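Local coordinates for protein 2,3-bisphosphoglycerate-independent phosphoglycerate mutase (Pyrococcus horikoshii, PDB 2ZKT) that probably interconverts 2-phosphoglycerate and 3-phosphoglycerate in glycolysis, as a metal-binding mutase that needs no bisphosphoglycerate cofactor, at residues L15-I20 / T349-M354; G25-E30 / G379-M384; K302-A307 / E318-A323; Q49-P54 / D359-L364; L9-G14 / F296-F301. All coordinates share one frame; numbering follows the deposited sequence.

Interaction 1: residues L15-I20 / T349-M354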
# COMPACT_ATOMS: atom_id res chain seq x y z
N LEU B 15 3.33 -9.27 -11.07
CA LEU B 15 2.96 -7.95 -10.57
C LEU B 15 1.70 -7.33 -11.18
O LEU B 15 0.77 -6.94 -10.47
CB LEU B 15 4.14 -6.98 -10.76
CG LEU B 15 3.97 -5.59 -10.15
CD1 LEU B 15 3.67 -5.69 -8.65
CD2 LEU B 15 5.25 -4.80 -10.40
N GLY B 16 1.67 -7.24 -12.51
CA GLY B 16 0.52 -6.65 -13.19
C GLY B 16 -0.83 -7.26 -12.86
O GLY B 16 -0.95 -8.47 -12.65
N ASP B 17 -1.87 -6.42 -12.85
CA ASP B 17 -3.21 -6.90 -12.55
C ASP B 17 -4.26 -6.04 -13.26
O ASP B 17 -3.92 -5.19 -14.09
CB ASP B 17 -3.43 -6.86 -11.03
CG ASP B 17 -4.31 -8.01 -10.53
OD1 ASP B 17 -5.50 -8.07 -10.91
OD2 ASP B 17 -3.79 -8.86 -9.76
N ARG B 18 -5.53 -6.26 -12.94
CA ARG B 18 -6.61 -5.48 -13.52
C ARG B 18 -7.37 -4.79 -12.38
O ARG B 18 -7.27 -5.21 -11.22
CB ARG B 18 -7.55 -6.39 -14.33
CG ARG B 18 -6.88 -7.01 -15.55
CD ARG B 18 -7.76 -8.03 -16.26
NE ARG B 18 -7.07 -8.58 -17.43
CZ ARG B 18 -7.54 -9.54 -18.22
NH1 ARG B 18 -8.72 -10.11 -17.97
NH2 ARG B 18 -6.82 -9.94 -19.27
N PRO B 19 -8.12 -3.72 -12.69
CA PRO B 19 -8.87 -3.01 -11.64
C PRO B 19 -9.67 -3.99 -10.79
O PRO B 19 -10.34 -4.88 -11.33
CB PRO B 19 -9.78 -2.06 -12.44
CG PRO B 19 -8.95 -1.77 -13.68
CD PRO B 19 -8.39 -3.15 -14.03
N ILE B 20 -9.59 -3.86 -9.46
CA ILE B 20 -10.32 -4.74 -8.54
C ILE B 20 -11.40 -3.90 -7.84
O ILE B 20 -11.10 -2.88 -7.22
CB ILE B 20 -9.42 -5.34 -7.44
CG1 ILE B 20 -8.20 -6.04 -8.06
CG2 ILE B 20 -10.24 -6.33 -6.58
CD1 ILE B 20 -8.52 -7.35 -8.74
N THR B 349 -0.55 -11.18 -13.82
CA THR B 349 -1.32 -12.32 -13.33
C THR B 349 -2.50 -11.75 -12.57
O THR B 349 -2.50 -11.70 -11.35
CB THR B 349 -0.51 -13.22 -12.38
OG1 THR B 349 0.63 -13.73 -13.07
CG2 THR B 349 -1.38 -14.40 -11.90
N PRO B 350 -3.52 -11.28 -13.31
CA PRO B 350 -4.74 -10.69 -12.73
C PRO B 350 -5.47 -11.68 -11.82
O PRO B 350 -5.57 -12.87 -12.13
CB PRO B 350 -5.59 -10.34 -13.97
CG PRO B 350 -4.59 -10.26 -15.10
CD PRO B 350 -3.62 -11.37 -14.78
N CYS B 351 -5.96 -11.19 -10.68
CA CYS B 351 -6.69 -12.05 -9.76
C CYS B 351 -7.98 -12.56 -10.43
O CYS B 351 -8.35 -13.72 -10.26
CB CYS B 351 -7.02 -11.27 -8.47
SG CYS B 351 -5.56 -10.91 -7.43
N GLU B 352 -8.63 -11.70 -11.22
CA GLU B 352 -9.86 -12.09 -11.91
C GLU B 352 -9.60 -13.16 -12.99
O GLU B 352 -10.55 -13.80 -13.47
CB GLU B 352 -10.55 -10.88 -12.56
CG GLU B 352 -9.88 -10.37 -13.85
CD GLU B 352 -10.79 -9.46 -14.68
OE1 GLU B 352 -11.26 -8.42 -14.15
OE2 GLU B 352 -11.03 -9.79 -15.87
N VAL B 353 -8.34 -13.33 -13.40
CA VAL B 353 -8.01 -14.32 -14.43
C VAL B 353 -7.45 -15.61 -13.82
O VAL B 353 -7.60 -16.69 -14.40
CB VAL B 353 -6.97 -13.74 -15.45
CG1 VAL B 353 -6.69 -14.76 -16.57
CG2 VAL B 353 -7.49 -12.45 -16.04
N MET B 354 -6.81 -15.49 -12.65
CA MET B 354 -6.24 -16.64 -11.94
C MET B 354 -5.17 -17.37 -12.76
O MET B 354 -4.96 -18.58 -12.62
CB MET B 354 -7.35 -17.62 -11.53
CG MET B 354 -8.30 -17.06 -10.46
SD MET B 354 -9.62 -18.21 -9.95
CE MET B 354 -8.71 -19.28 -8.77
O HOH W 1 -8.14 -8.82 -11.89

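Interaction 2: residues G25-E30 / G379-M384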
# COMPACT_ATOMS: atom_id res chain seq x y z
N GLY B 25 -11.62 -0.07 -7.40
CA GLY B 25 -11.21 0.08 -8.79
C GLY B 25 -9.72 0.18 -9.02
O GLY B 25 -9.28 0.49 -10.13
N LEU B 26 -8.92 -0.06 -7.98
CA LEU B 26 -7.47 -0.01 -8.10
C LEU B 26 -6.94 -1.42 -8.26
O LEU B 26 -7.66 -2.41 -8.01
CB LEU B 26 -6.83 0.63 -6.86
CG LEU B 26 -7.34 2.01 -6.39
CD1 LEU B 26 -6.45 2.49 -5.26
CD2 LEU B 26 -7.33 3.01 -7.55
N THR B 27 -5.69 -1.51 -8.70
CA THR B 27 -5.04 -2.81 -8.82
C THR B 27 -4.33 -3.00 -7.49
O THR B 27 -4.11 -2.03 -6.75
CB THR B 27 -3.99 -2.80 -9.93
OG1 THR B 27 -2.98 -1.84 -9.60
CG2 THR B 27 -4.63 -2.46 -11.29
N PRO B 28 -3.96 -4.25 -7.16
CA PRO B 28 -3.26 -4.54 -5.90
C PRO B 28 -2.03 -3.64 -5.72
O PRO B 28 -1.75 -3.17 -4.62
CB PRO B 28 -2.88 -6.02 -6.05
CG PRO B 28 -4.07 -6.56 -6.79
CD PRO B 28 -4.31 -5.51 -7.86
N LEU B 29 -1.30 -3.40 -6.81
CA LEU B 29 -0.11 -2.56 -6.76
C LEU B 29 -0.43 -1.11 -6.42
O LEU B 29 0.31 -0.47 -5.68
CB LEU B 29 0.65 -2.60 -8.11
CG LEU B 29 1.78 -1.54 -8.24
CD1 LEU B 29 2.74 -1.62 -7.05
CD2 LEU B 29 2.52 -1.78 -9.55
N GLU B 30 -1.54 -0.61 -6.96
CA GLU B 30 -1.92 0.78 -6.70
C GLU B 30 -2.44 0.91 -5.27
O GLU B 30 -2.00 1.80 -4.52
CB GLU B 30 -2.98 1.23 -7.72
CG GLU B 30 -2.45 1.30 -9.15
CD GLU B 30 -3.56 1.39 -10.20
OE1 GLU B 30 -4.67 0.85 -9.96
OE2 GLU B 30 -3.31 1.99 -11.29
N GLY B 379 2.40 2.56 -10.34
CA GLY B 379 1.16 1.83 -10.58
C GLY B 379 0.88 1.71 -12.07
O GLY B 379 1.46 2.44 -12.88
N GLU B 380 -0.00 0.79 -12.44
CA GLU B 380 -0.32 0.58 -13.85
C GLU B 380 -0.83 1.84 -14.56
O GLU B 380 -0.38 2.14 -15.67
CB GLU B 380 -1.33 -0.57 -14.02
CG GLU B 380 -0.74 -1.94 -13.68
CD GLU B 380 -0.98 -2.35 -12.22
OE1 GLU B 380 -0.95 -1.47 -11.33
OE2 GLU B 380 -1.21 -3.56 -11.98
N ARG B 381 -1.74 2.59 -13.93
CA ARG B 381 -2.25 3.79 -14.59
C ARG B 381 -1.18 4.88 -14.70
O ARG B 381 -1.16 5.65 -15.67
CB ARG B 381 -3.51 4.34 -13.87
CG ARG B 381 -4.83 3.92 -14.58
CD ARG B 381 -4.97 2.39 -14.67
NE ARG B 381 -5.30 1.78 -13.38
CZ ARG B 381 -6.53 1.73 -12.87
NH1 ARG B 381 -7.56 2.24 -13.54
NH2 ARG B 381 -6.74 1.19 -11.68
N GLU B 382 -0.27 4.92 -13.73
CA GLU B 382 0.82 5.89 -13.73
C GLU B 382 1.83 5.49 -14.84
O GLU B 382 2.33 6.34 -15.58
CB GLU B 382 1.49 5.89 -12.35
CG GLU B 382 2.28 7.16 -12.00
CD GLU B 382 1.40 8.36 -11.66
OE1 GLU B 382 0.23 8.17 -11.28
OE2 GLU B 382 1.89 9.51 -11.76
N ALA B 383 2.11 4.19 -14.95
CA ALA B 383 3.04 3.71 -15.96
C ALA B 383 2.53 4.01 -17.37
O ALA B 383 3.28 4.17 -18.33
CB ALA B 383 3.20 2.20 -15.78
N MET B 384 1.19 4.06 -17.48
CA MET B 384 0.57 4.43 -18.75
C MET B 384 0.96 5.86 -19.17
O MET B 384 0.80 6.27 -20.31
CB MET B 384 -0.95 4.35 -18.58
CG MET B 384 -1.53 2.94 -18.81
SD MET B 384 -3.30 2.87 -18.46
CE MET B 384 -3.28 1.46 -17.33
O HOH W 2 -10.69 1.64 -12.39
O HOH W 3 -1.18 4.13 -10.79

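Interaction 3: residues K302-A307 / E318-A323. With ZN (zinc ion), chain H.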
# COMPACT_ATOMS: atom_id res chain seq x y z
N LYS B 302 8.81 -14.32 -5.84
CA LYS B 302 7.70 -15.09 -6.42
C LYS B 302 6.27 -15.02 -5.83
O LYS B 302 5.29 -14.95 -6.58
CB LYS B 302 8.12 -16.57 -6.49
CG LYS B 302 7.12 -17.49 -7.18
CD LYS B 302 6.93 -17.12 -8.65
CE LYS B 302 6.34 -18.28 -9.45
NZ LYS B 302 5.11 -18.84 -8.80
N PRO B 303 6.13 -15.07 -4.48
CA PRO B 303 4.81 -15.03 -3.84
C PRO B 303 3.72 -14.11 -4.41
O PRO B 303 2.53 -14.46 -4.37
CB PRO B 303 5.14 -14.73 -2.36
CG PRO B 303 6.53 -14.15 -2.40
CD PRO B 303 7.21 -14.95 -3.48
N THR B 304 4.09 -12.94 -4.95
CA THR B 304 3.07 -12.06 -5.51
C THR B 304 2.28 -12.81 -6.60
O THR B 304 1.08 -12.61 -6.76
CB THR B 304 3.68 -10.80 -6.15
OG1 THR B 304 4.88 -11.15 -6.85
CG2 THR B 304 3.98 -9.75 -5.08
N ASP B 305 2.97 -13.70 -7.32
CA ASP B 305 2.33 -14.45 -8.39
C ASP B 305 1.33 -15.50 -7.91
O ASP B 305 0.34 -15.79 -8.60
CB ASP B 305 3.38 -15.11 -9.27
CG ASP B 305 2.77 -15.86 -10.45
OD1 ASP B 305 2.07 -15.22 -11.28
OD2 ASP B 305 2.99 -17.09 -10.53
N ALA B 306 1.57 -16.07 -6.73
CA ALA B 306 0.66 -17.09 -6.19
C ALA B 306 -0.69 -16.47 -5.79
O ALA B 306 -1.75 -17.05 -6.06
CB ALA B 306 1.29 -17.78 -4.99
N ALA B 307 -0.64 -15.29 -5.17
CA ALA B 307 -1.88 -14.63 -4.75
C ALA B 307 -2.75 -14.35 -5.97
O ALA B 307 -3.99 -14.42 -5.90
CB ALA B 307 -1.55 -13.33 -4.02
N GLU B 318 -0.92 -7.17 -0.04
CA GLU B 318 -0.16 -7.34 1.20
C GLU B 318 1.28 -7.80 0.86
O GLU B 318 2.26 -7.32 1.45
CB GLU B 318 -0.86 -8.38 2.10
CG GLU B 318 -0.46 -8.35 3.57
CD GLU B 318 0.94 -8.89 3.83
OE1 GLU B 318 1.20 -10.07 3.49
OE2 GLU B 318 1.78 -8.13 4.37
N LEU B 319 1.40 -8.72 -0.10
CA LEU B 319 2.71 -9.21 -0.50
C LEU B 319 3.53 -8.15 -1.25
O LEU B 319 4.75 -8.08 -1.12
CB LEU B 319 2.51 -10.44 -1.39
CG LEU B 319 2.01 -11.63 -0.56
CD1 LEU B 319 1.52 -12.79 -1.43
CD2 LEU B 319 3.07 -12.19 0.38
N ILE B 320 2.83 -7.33 -2.09
CA ILE B 320 3.56 -6.25 -2.76
C ILE B 320 4.14 -5.28 -1.73
O ILE B 320 5.16 -4.63 -1.95
CB ILE B 320 2.63 -5.51 -3.76
CG1 ILE B 320 2.25 -6.43 -4.94
CG2 ILE B 320 3.36 -4.29 -4.34
CD1 ILE B 320 1.21 -5.81 -5.89
N GLU B 321 3.43 -5.18 -0.58
CA GLU B 321 3.92 -4.31 0.50
C GLU B 321 5.18 -4.89 1.15
O GLU B 321 6.08 -4.16 1.55
CB GLU B 321 2.80 -4.12 1.54
CG GLU B 321 1.82 -2.99 1.17
CD GLU B 321 0.77 -2.81 2.26
OE1 GLU B 321 1.10 -2.90 3.43
OE2 GLU B 321 -0.38 -2.53 1.92
N ARG B 322 5.25 -6.21 1.27
CA ARG B 322 6.44 -6.84 1.85
C ARG B 322 7.62 -6.57 0.90
O ARG B 322 8.76 -6.35 1.33
CB ARG B 322 6.21 -8.35 2.05
CG ARG B 322 5.26 -8.65 3.22
CD ARG B 322 4.88 -10.12 3.32
NE ARG B 322 6.05 -11.00 3.31
CZ ARG B 322 5.97 -12.33 3.22
NH1 ARG B 322 4.78 -12.92 3.12
NH2 ARG B 322 7.08 -13.07 3.19
N ALA B 323 7.33 -6.57 -0.40
CA ALA B 323 8.36 -6.30 -1.40
C ALA B 323 8.83 -4.84 -1.24
O ALA B 323 10.03 -4.56 -1.33
CB ALA B 323 7.81 -6.54 -2.82
ZN ZN H . 2.41 -17.80 -12.40

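Interaction 4: residues Q49-P54 / D359-L364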
# COMPACT_ATOMS: atom_id res chain seq x y z
N GLN B 49 5.73 -2.59 -20.11
CA GLN B 49 6.47 -3.52 -20.97
C GLN B 49 5.65 -4.75 -21.26
O GLN B 49 4.94 -5.27 -20.39
CB GLN B 49 7.80 -3.93 -20.32
CG GLN B 49 7.68 -4.72 -19.03
CD GLN B 49 7.70 -6.23 -19.24
OE1 GLN B 49 7.64 -6.73 -20.37
NE2 GLN B 49 7.77 -6.97 -18.14
N ASP B 50 5.74 -5.19 -22.52
CA ASP B 50 5.07 -6.41 -22.96
C ASP B 50 6.18 -7.45 -22.95
O ASP B 50 7.16 -7.33 -23.69
CB ASP B 50 4.51 -6.25 -24.37
CG ASP B 50 3.31 -5.31 -24.43
OD1 ASP B 50 2.32 -5.55 -23.69
OD2 ASP B 50 3.35 -4.33 -25.21
N PRO B 51 6.07 -8.47 -22.08
CA PRO B 51 7.11 -9.51 -22.04
C PRO B 51 7.33 -10.05 -23.46
O PRO B 51 8.46 -10.14 -23.94
CB PRO B 51 6.51 -10.58 -21.13
CG PRO B 51 5.64 -9.77 -20.17
CD PRO B 51 5.00 -8.72 -21.08
N ILE B 52 6.24 -10.38 -24.15
CA ILE B 52 6.35 -10.91 -25.51
C ILE B 52 5.82 -9.93 -26.55
O ILE B 52 6.54 -9.53 -27.47
CB ILE B 52 5.60 -12.26 -25.61
CG1 ILE B 52 6.24 -13.26 -24.63
CG2 ILE B 52 5.66 -12.81 -27.04
CD1 ILE B 52 5.58 -14.62 -24.60
N LYS B 53 4.56 -9.54 -26.42
CA LYS B 53 3.93 -8.60 -27.33
C LYS B 53 2.52 -8.29 -26.80
O LYS B 53 2.00 -9.02 -25.96
CB LYS B 53 3.85 -9.19 -28.75
CG LYS B 53 3.11 -10.53 -28.86
CD LYS B 53 3.01 -11.00 -30.33
CE LYS B 53 2.27 -12.34 -30.43
NZ LYS B 53 2.00 -12.77 -31.83
N PRO B 54 1.91 -7.19 -27.29
CA PRO B 54 0.56 -6.80 -26.84
C PRO B 54 -0.45 -7.96 -26.78
O PRO B 54 -0.67 -8.68 -27.78
CB PRO B 54 0.15 -5.74 -27.86
CG PRO B 54 1.47 -5.11 -28.23
CD PRO B 54 2.39 -6.31 -28.37
N ASP B 359 -1.76 -8.57 -20.40
CA ASP B 359 -1.70 -7.17 -19.99
C ASP B 359 -0.23 -6.75 -19.77
O ASP B 359 0.53 -7.47 -19.12
CB ASP B 359 -2.48 -6.94 -18.69
CG ASP B 359 -3.95 -7.33 -18.82
OD1 ASP B 359 -4.69 -6.63 -19.54
OD2 ASP B 359 -4.35 -8.34 -18.19
N PRO B 360 0.18 -5.60 -20.32
CA PRO B 360 1.56 -5.11 -20.17
C PRO B 360 1.86 -4.94 -18.68
O PRO B 360 0.94 -4.90 -17.87
CB PRO B 360 1.56 -3.77 -20.94
CG PRO B 360 0.11 -3.31 -20.82
CD PRO B 360 -0.66 -4.61 -21.04
N VAL B 361 3.13 -4.84 -18.32
CA VAL B 361 3.50 -4.74 -16.91
C VAL B 361 4.16 -3.42 -16.55
O VAL B 361 5.02 -2.92 -17.27
CB VAL B 361 4.46 -5.90 -16.53
CG1 VAL B 361 4.73 -5.90 -15.03
CG2 VAL B 361 3.87 -7.23 -16.97
N PRO B 362 3.77 -2.84 -15.40
CA PRO B 362 4.37 -1.57 -15.00
C PRO B 362 5.87 -1.75 -14.80
O PRO B 362 6.33 -2.78 -14.30
CB PRO B 362 3.62 -1.21 -13.70
CG PRO B 362 3.21 -2.55 -13.17
CD PRO B 362 2.78 -3.30 -14.40
N LEU B 363 6.62 -0.73 -15.22
CA LEU B 363 8.08 -0.74 -15.15
C LEU B 363 8.61 0.60 -14.65
O LEU B 363 8.11 1.65 -15.03
CB LEU B 363 8.66 -1.00 -16.55
CG LEU B 363 10.15 -0.70 -16.80
CD1 LEU B 363 11.01 -1.55 -15.85
CD2 LEU B 363 10.52 -0.99 -18.26
N LEU B 364 9.63 0.56 -13.80
CA LEU B 364 10.22 1.80 -13.33
C LEU B 364 11.74 1.65 -13.37
O LEU B 364 12.28 0.56 -13.14
CB LEU B 364 9.74 2.14 -11.92
CG LEU B 364 10.37 1.57 -10.64
CD1 LEU B 364 11.80 2.08 -10.46
CD2 LEU B 364 9.53 2.03 -9.44

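Interaction 5: residues L9-G14 / F296-F301. With ZN (zinc ion), chain G.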
# COMPACT_ATOMS: atom_id res chain seq x y z
N LEU B 9 18.20 -5.25 -11.21
CA LEU B 9 16.92 -5.54 -11.81
C LEU B 9 16.07 -6.37 -10.85
O LEU B 9 16.41 -7.51 -10.52
CB LEU B 9 17.12 -6.28 -13.14
CG LEU B 9 15.84 -6.73 -13.86
CD1 LEU B 9 14.90 -5.54 -14.01
CD2 LEU B 9 16.19 -7.33 -15.22
N ILE B 10 14.95 -5.78 -10.43
CA ILE B 10 14.04 -6.43 -9.49
C ILE B 10 12.72 -6.87 -10.13
O ILE B 10 11.99 -6.06 -10.72
CB ILE B 10 13.78 -5.47 -8.30
CG1 ILE B 10 15.12 -5.22 -7.58
CG2 ILE B 10 12.73 -6.05 -7.34
CD1 ILE B 10 15.00 -4.30 -6.39
N ILE B 11 12.43 -8.17 -10.04
CA ILE B 11 11.20 -8.72 -10.60
C ILE B 11 10.21 -9.20 -9.53
O ILE B 11 10.53 -10.06 -8.69
CB ILE B 11 11.49 -9.92 -11.54
CG1 ILE B 11 12.26 -9.43 -12.79
CG2 ILE B 11 10.18 -10.59 -11.95
CD1 ILE B 11 11.52 -8.38 -13.61
N LEU B 12 9.02 -8.61 -9.57
CA LEU B 12 7.95 -8.98 -8.65
C LEU B 12 7.00 -9.82 -9.51
O LEU B 12 6.10 -9.29 -10.16
CB LEU B 12 7.26 -7.73 -8.12
CG LEU B 12 8.22 -6.70 -7.50
CD1 LEU B 12 7.40 -5.65 -6.79
CD2 LEU B 12 9.18 -7.38 -6.52
N ASP B 13 7.24 -11.13 -9.51
CA ASP B 13 6.47 -12.11 -10.29
C ASP B 13 4.96 -11.85 -10.31
O ASP B 13 4.32 -11.68 -9.26
CB ASP B 13 6.77 -13.51 -9.74
CG ASP B 13 6.75 -14.58 -10.82
OD1 ASP B 13 5.64 -14.97 -11.24
OD2 ASP B 13 7.85 -15.02 -11.26
N GLY B 14 4.40 -11.82 -11.52
CA GLY B 14 2.97 -11.60 -11.69
C GLY B 14 2.45 -10.26 -11.16
O GLY B 14 1.26 -10.12 -10.88
N PHE B 296 26.12 -6.60 -12.37
CA PHE B 296 24.68 -6.68 -12.57
C PHE B 296 24.08 -7.71 -11.62
O PHE B 296 24.53 -8.87 -11.57
CB PHE B 296 24.39 -7.10 -14.02
CG PHE B 296 22.97 -6.86 -14.45
CD1 PHE B 296 22.57 -5.60 -14.91
CD2 PHE B 296 22.02 -7.88 -14.37
CE1 PHE B 296 21.25 -5.36 -15.29
CE2 PHE B 296 20.69 -7.65 -14.75
CZ PHE B 296 20.31 -6.39 -15.20
N VAL B 297 23.06 -7.29 -10.86
CA VAL B 297 22.40 -8.19 -9.91
C VAL B 297 20.90 -8.28 -10.21
O VAL B 297 20.23 -7.26 -10.44
CB VAL B 297 22.61 -7.72 -8.43
CG1 VAL B 297 21.72 -8.51 -7.48
CG2 VAL B 297 24.08 -7.92 -8.03
N PHE B 298 20.39 -9.50 -10.22
CA PHE B 298 18.98 -9.78 -10.48
C PHE B 298 18.33 -10.35 -9.21
O PHE B 298 18.85 -11.29 -8.61
CB PHE B 298 18.87 -10.79 -11.64
CG PHE B 298 17.48 -11.32 -11.86
CD1 PHE B 298 16.46 -10.49 -12.32
CD2 PHE B 298 17.19 -12.66 -11.59
CE1 PHE B 298 15.16 -10.98 -12.51
CE2 PHE B 298 15.89 -13.17 -11.77
CZ PHE B 298 14.87 -12.33 -12.23
N LEU B 299 17.21 -9.78 -8.80
CA LEU B 299 16.49 -10.23 -7.60
C LEU B 299 15.06 -10.63 -7.98
O LEU B 299 14.33 -9.85 -8.60
CB LEU B 299 16.47 -9.11 -6.55
CG LEU B 299 15.60 -9.31 -5.29
CD1 LEU B 299 15.97 -10.60 -4.58
CD2 LEU B 299 15.80 -8.13 -4.36
N HIS B 300 14.68 -11.84 -7.59
CA HIS B 300 13.34 -12.35 -7.90
C HIS B 300 12.51 -12.59 -6.63
O HIS B 300 13.02 -13.07 -5.62
CB HIS B 300 13.49 -13.64 -8.72
CG HIS B 300 12.22 -14.14 -9.32
ND1 HIS B 300 11.30 -14.90 -8.62
CD2 HIS B 300 11.70 -14.00 -10.57
CE1 HIS B 300 10.28 -15.21 -9.40
NE2 HIS B 300 10.50 -14.67 -10.59
N PHE B 301 11.23 -12.22 -6.69
CA PHE B 301 10.28 -12.38 -5.57
C PHE B 301 9.05 -13.05 -6.18
O PHE B 301 8.31 -12.42 -6.93
CB PHE B 301 9.91 -11.01 -4.99
CG PHE B 301 9.00 -11.07 -3.79
CD1 PHE B 301 9.47 -11.58 -2.57
CD2 PHE B 301 7.68 -10.62 -3.87
CE1 PHE B 301 8.64 -11.63 -1.45
CE2 PHE B 301 6.83 -10.67 -2.75
CZ PHE B 301 7.31 -11.17 -1.53
ZN ZN G . 6.28 -15.62 -13.32

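Interaction 1: residues L15-I20 / T349-M354
With CG anti to the carbonyl carbon (chi1 -65°) and the chain extended from there to NE, Arg-18 crosses Pro-350 obliquely to meet Glu-352, whose own CG sits between its backbone N and carbonyl carbon (chi1 76°). The side chains of Arg-18 and Glu-352 cross at about a right angle. Their salt bridge joins Arg-18 NH1 to Glu-352 OE2 at 3.1 Å: the oxygen lies in the guanidinium plane, while the nitrogen comes from above the carboxylate, the two planes being 80° apart. Val-353 CG2 rests over one guanidinium face, 3.3 Å from Arg-18 NH1, and Arg-18 NE forms a second salt bridge, to Asp-359. An alanine in place of Arg-18 would probably leave Glu-352 and Asp-359 without their cationic mate and strip Val-353 of the flat group it packs on.

Deeper in, Asp-17 is short enough to tie both backbones. Its OD1 takes Arg-18 N (2.7 Å) on the anti lone pair and Cys-351 N (3.2 Å) from the syn side, and a water links OD1 to Glu-352 N; Asp-17 OD2 pairs with Lys-316. Gly-16 O accepts Thr-349 N at 3.0 Å. Thr-349 OG1 in turn bonds to the zinc ligand Asp-305, which places this join beside the metal centre, between loops leaving the C-terminal ends of parallel strands 6-12 and 339-344, as in the alkaline phosphatase superfamily.

Interaction 2: residues G25-E30 / G379-M384
One carboxylate, that of Glu-30, gathers four N-H donors, two on each oxygen, three of them from Arg-381 across the contact. The fourth belongs to a capping box: Thr-27 N donates to Glu-30 OE1 (2.9 Å) while Thr-27 OG1 accepts Glu-30 N (3.2 Å), closing the first turn of helix 28-31. Arg-381 is bent at chi2 and chi3 (59° and 74°), a fold that carries NE back to the carboxylate already held by its own backbone. It grips side-on, NH2 to Glu-30 OE1 at 2.7 Å and NE to Glu-30 OE2 at 2.9 Å, both on syn lone pairs, with the two planes 27° apart. Arg-381 N reaches Glu-30 OE2 nearly along the C-O axis at 3.1 Å, so the acid also meets the start of helix 380-383.

Arg-381 NH2 gives a further bond to the in-plane lone pair of Gly-25 O. Gly-25 has backbone angles at which a CB would jam against the preceding carbonyl oxygen. At Gly-379 a CB would clash with Glu-30 CG, and glycine lets the two helix starts close up, with Leu-29 CD2 lying 4.0 Å from Gly-379 CA. Glu-380, whose OE2 accepts Asp-17 N, comes near Glu-30, and the like charges would probably repel were Arg-381 not beside them. Tip to tip, Thr-27 OG1 donates to Glu-380 OE1 at 2.7 Å, from above the carboxylate plane.

Interaction 3: residues K302-A307 / E318-A323
Thr-304 and Leu-319 mark the tight part of this contact, where their CA atoms come within 5.8 Å. Thr-304 CG2, anti to the carbonyl carbon, meets Ile-320 CG1 at 3.7 Å, the two side chains crossing at about a right angle; the same methyl lies 4.0 Å from Leu-319 CB. Threonine suits the place because its two branches do different work: the methyl joins the apolar seam, while OG1 bonds to the backbone oxygen of Asp-13. Leu-319 sends CD1 against Pro-303 O (3.5 Å) and Ala-307 CB (4.1 Å), residues one turn apart, and the small alanine leaves room for that branch.

Helices 303-309 and 313-331 follow each other as an antiparallel helical hairpin; their segments here run at 170° with axes 9.4 Å apart, and no hydrogen bond joins them.

Away from the seam the contact thins. Arg-322 starts toward the partner, yet its guanidinium is engaged by Glu-280 and Tyr-276, and Glu-318 and Glu-321 are partly exposed on the outer side of their helix, Glu-321 bonding to Asn-33 N. On the far flank of helix 303-309, Asp-305 points away from the hairpin partner and binds zinc through OD2 at 2.1 Å, together with His-309 and His-356. Lys-302 NZ adds a salt bridge to that same OD2, on its anti lone pair, at 3.2 Å.

Interaction 4: residues Q49-P54 / D359-L364
Gln-49 and Val-361 lie side by side and point the same way from an antiparallel hydrogen-bonded pair, Gln-49 N to Val-361 O at 2.9 Å and Val-361 N to Gln-49 O at 2.8 Å. Gln-49 puts CG between its backbone N and carbonyl carbon (chi1 65°) and then bends at chi2 (93°), laying its amide beside the valine, with NE2 3.8 Å from Val-361 CB. Branched at CB, valine offers that amide a broad flank; Pro-51 CG lies more loosely by Val-361 CG2. Asp-50 has CG anti to the carbonyl carbon (chi1 -71°) and runs alongside Pro-360, OD1 lying 3.4 Å from Pro-360 CB, while OD2 is claimed by a salt bridge with Arg-390. Pro-51 brings no N-H, in keeping with strand 45-50 ending just before it. Within the mixed sheet, strand 361-366 is antiparallel to both neighbours, 339-344 and 45-50, and strand 391-392 flanks 45-50 beyond; Pro-362 packs against helices 28-31 and 380-383.

Interaction 5: residues L9-G14 / F296-F301
Asp-13 OD2 lies a long 2.7 Å from zinc and accepts a weak hydrogen bond from His-300 NE2 at 2.8 Å; Asp-13 OD1 binds the same metal at 2.3 Å. Carboxylate and imidazole planes stand 67° apart. Behind this polar tip, strands 6-12 and 296-301 run parallel, Leu-9 paired with Phe-298 and Ile-11 with His-300 on one face, Ile-10 with Leu-299 and Leu-12 with Phe-301 on the other. Ile-11 N to Leu-299 O (2.9 Å) is the straightest of their bonds. Phe-298 turns CG anti to its backbone N (chi1 170°); its ring edge meets Ile-11 CG1 through CE1 at 3.3 Å, and CD1 lies 4.1 Å from Leu-9 CG. An alanine in place of Phe-298 would probably open a gap beside both and leave Phe-68 without its edge-to-face partner. The apolar strands thus deliver Asp-13 to a zinc also held by Ser-60, Asp-346 and His-347, consistent with phosphoryl transfer through a metal-bound serine, as in related mutases.

In the fold
From the N terminus, strand 6-12 opens interaction 5, the loop after it opens interaction 1, helix 28-31 opens interaction 2 and strand 45-50 opens interaction 4. Interaction 5 closes first, at 296-301, after a long excursion that includes the separate four-stranded antiparallel sheet. Interaction 3, a short local hairpin, follows in series with it and nests inside interactions 1, 2 and 4. Then 349-354 closes interaction 1, 359-364 closes interaction 4, and 379-384 closes interaction 2, which encloses interaction 4. Interaction 1 crosses 2, 4 and 5, and interaction 5 crosses 2 and 4 as well. Together they join strands of the mixed sheet to the loops and helices at its zinc-bearing end.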